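Alginate biosynthesis protein AlgX (Pseudomonas aeruginosa, PDB 4KNC) takes part in the O-acetylation of the exopolysaccharide alginate and protects the polymer from degradation as it crosses the periplasm. Local coordinates at residues T55-S60 with F298-D303. Numbering follows the deposited sequence.
Sequences TDFGTS and FATHYD
Gly-58 O is the polar centre of this contact, and waters link it to Thr-300 O and Tyr-302 O of the other loop. Water 2 donates to Gly-58 O at 2.9 Å and to Tyr-302 O at 2.9 Å. Waters 1 and 3 lie between Gly-58 O and Thr-300 O, but their bonds to Gly-58 O are weak. Further along, water 4 joins the side chains of Thr-59 and Asp-303. It donates to Asp-303 OD1 at a short 2.5 Å and lies 2.9 Å from Thr-59 OG1. Asp-303 OD1 also accepts a bond from Ala-305 N, which ties the carboxylate to its own loop. No direct hydrogen bond links the two segments.

The direct contact is small. Thr-300 meets the CD1-CE1 edge of the Phe-57 ring, with CB near the ring plane, 3.8 Å from CE1. Thr-300 CG2 touches the same two ring carbons.

The contact is water-mediated surface packing within the SGNH hydrolase-like domain, away from the probable catalytic residues Asp-148, His-150 and Ser-243. Residues 299-302 form a type I turn after strand 293-298. Phe-57 also packs on helix 107-123 and on Tyr-85 of strand 80-85, while Ser-60 N-caps helix 61-76.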
# COMPACT_ATOMS: atom_id res chain seq x y z
N THR A 55 5.98 20.17 -2.81
CA THR A 55 4.73 20.92 -2.83
C THR A 55 3.71 20.29 -3.76
O THR A 55 2.58 20.76 -3.84
CB THR A 55 4.94 22.37 -3.31
OG1 THR A 55 5.55 22.35 -4.61
CG2 THR A 55 5.82 23.15 -2.34
N ASP A 56 4.09 19.23 -4.46
CA ASP A 56 3.18 18.60 -5.42
C ASP A 56 2.56 17.34 -4.83
O ASP A 56 3.28 16.52 -4.27
CB ASP A 56 3.94 18.25 -6.70
CG ASP A 56 5.06 17.26 -6.46
OD1 ASP A 56 6.05 17.62 -5.79
OD2 ASP A 56 4.94 16.10 -6.92
N PHE A 57 1.24 17.18 -4.94
CA PHE A 57 0.55 16.02 -4.37
C PHE A 57 -0.53 15.51 -5.33
O PHE A 57 -0.94 16.23 -6.22
CB PHE A 57 -0.08 16.38 -3.01
CG PHE A 57 0.93 16.71 -1.95
CD1 PHE A 57 1.56 15.70 -1.26
CD2 PHE A 57 1.25 18.03 -1.67
CE1 PHE A 57 2.52 15.99 -0.29
CE2 PHE A 57 2.20 18.33 -0.70
CZ PHE A 57 2.84 17.31 -0.00
N GLY A 58 -0.97 14.27 -5.15
CA GLY A 58 -2.04 13.73 -5.97
C GLY A 58 -1.58 12.83 -7.11
O GLY A 58 -0.52 12.20 -7.06
N THR A 59 -2.41 12.75 -8.14
CA THR A 59 -2.14 11.90 -9.28
C THR A 59 -2.86 12.43 -10.52
O THR A 59 -3.53 13.46 -10.46
CB THR A 59 -2.61 10.45 -9.01
OG1 THR A 59 -2.27 9.63 -10.14
CG2 THR A 59 -4.12 10.41 -8.79
N SER A 60 -2.72 11.73 -11.64
CA SER A 60 -3.34 12.11 -12.90
C SER A 60 -4.85 11.85 -12.90
O SER A 60 -5.36 11.16 -12.01
CB SER A 60 -2.74 11.29 -14.04
OG SER A 60 -3.11 9.94 -13.92
N PHE A 298 -0.69 4.66 3.09
CA PHE A 298 0.52 4.84 2.28
C PHE A 298 0.95 6.31 2.29
O PHE A 298 0.18 7.18 2.71
CB PHE A 298 0.30 4.34 0.85
CG PHE A 298 -0.90 4.94 0.17
CD1 PHE A 298 -2.16 4.36 0.31
CD2 PHE A 298 -0.78 6.08 -0.60
CE1 PHE A 298 -3.28 4.91 -0.30
CE2 PHE A 298 -1.90 6.65 -1.23
CZ PHE A 298 -3.16 6.05 -1.07
N ALA A 299 2.15 6.58 1.80
CA ALA A 299 2.69 7.93 1.78
C ALA A 299 2.56 8.62 0.42
O ALA A 299 2.03 8.07 -0.54
CB ALA A 299 4.15 7.94 2.25
N THR A 300 3.08 9.84 0.34
CA THR A 300 2.77 10.73 -0.77
C THR A 300 3.66 10.60 -2.01
O THR A 300 3.48 11.35 -2.97
CB THR A 300 2.80 12.21 -0.28
OG1 THR A 300 4.08 12.50 0.30
CG2 THR A 300 1.71 12.44 0.77
N HIS A 301 4.61 9.66 -2.00
CA HIS A 301 5.55 9.56 -3.12
C HIS A 301 5.19 8.47 -4.13
O HIS A 301 5.86 8.33 -5.14
CB HIS A 301 7.00 9.35 -2.62
CG HIS A 301 7.19 8.08 -1.86
ND1 HIS A 301 6.82 7.94 -0.53
CD2 HIS A 301 7.71 6.88 -2.23
CE1 HIS A 301 7.11 6.71 -0.12
NE2 HIS A 301 7.67 6.06 -1.13
N TYR A 302 4.15 7.70 -3.86
CA TYR A 302 3.80 6.62 -4.77
C TYR A 302 3.00 7.12 -5.95
O TYR A 302 2.27 8.10 -5.87
CB TYR A 302 3.01 5.54 -4.05
CG TYR A 302 3.80 4.90 -2.95
CD1 TYR A 302 4.91 4.12 -3.22
CD2 TYR A 302 3.42 5.08 -1.62
CE1 TYR A 302 5.66 3.54 -2.19
CE2 TYR A 302 4.13 4.52 -0.61
CZ TYR A 302 5.25 3.74 -0.88
OH TYR A 302 5.94 3.19 0.17
N ASP A 303 3.15 6.41 -7.07
CA ASP A 303 2.39 6.70 -8.27
C ASP A 303 1.05 6.00 -8.15
O ASP A 303 0.98 4.78 -8.32
CB ASP A 303 3.13 6.20 -9.51
CG ASP A 303 2.26 6.23 -10.77
OD1 ASP A 303 1.30 7.02 -10.82
OD2 ASP A 303 2.56 5.47 -11.72
O HOH W 1 0.49 11.02 -4.10
O HOH W 2 0.49 9.56 -7.57
O HOH W 3 2.07 12.75 -4.87
O HOH W 4 0.59 9.30 -10.04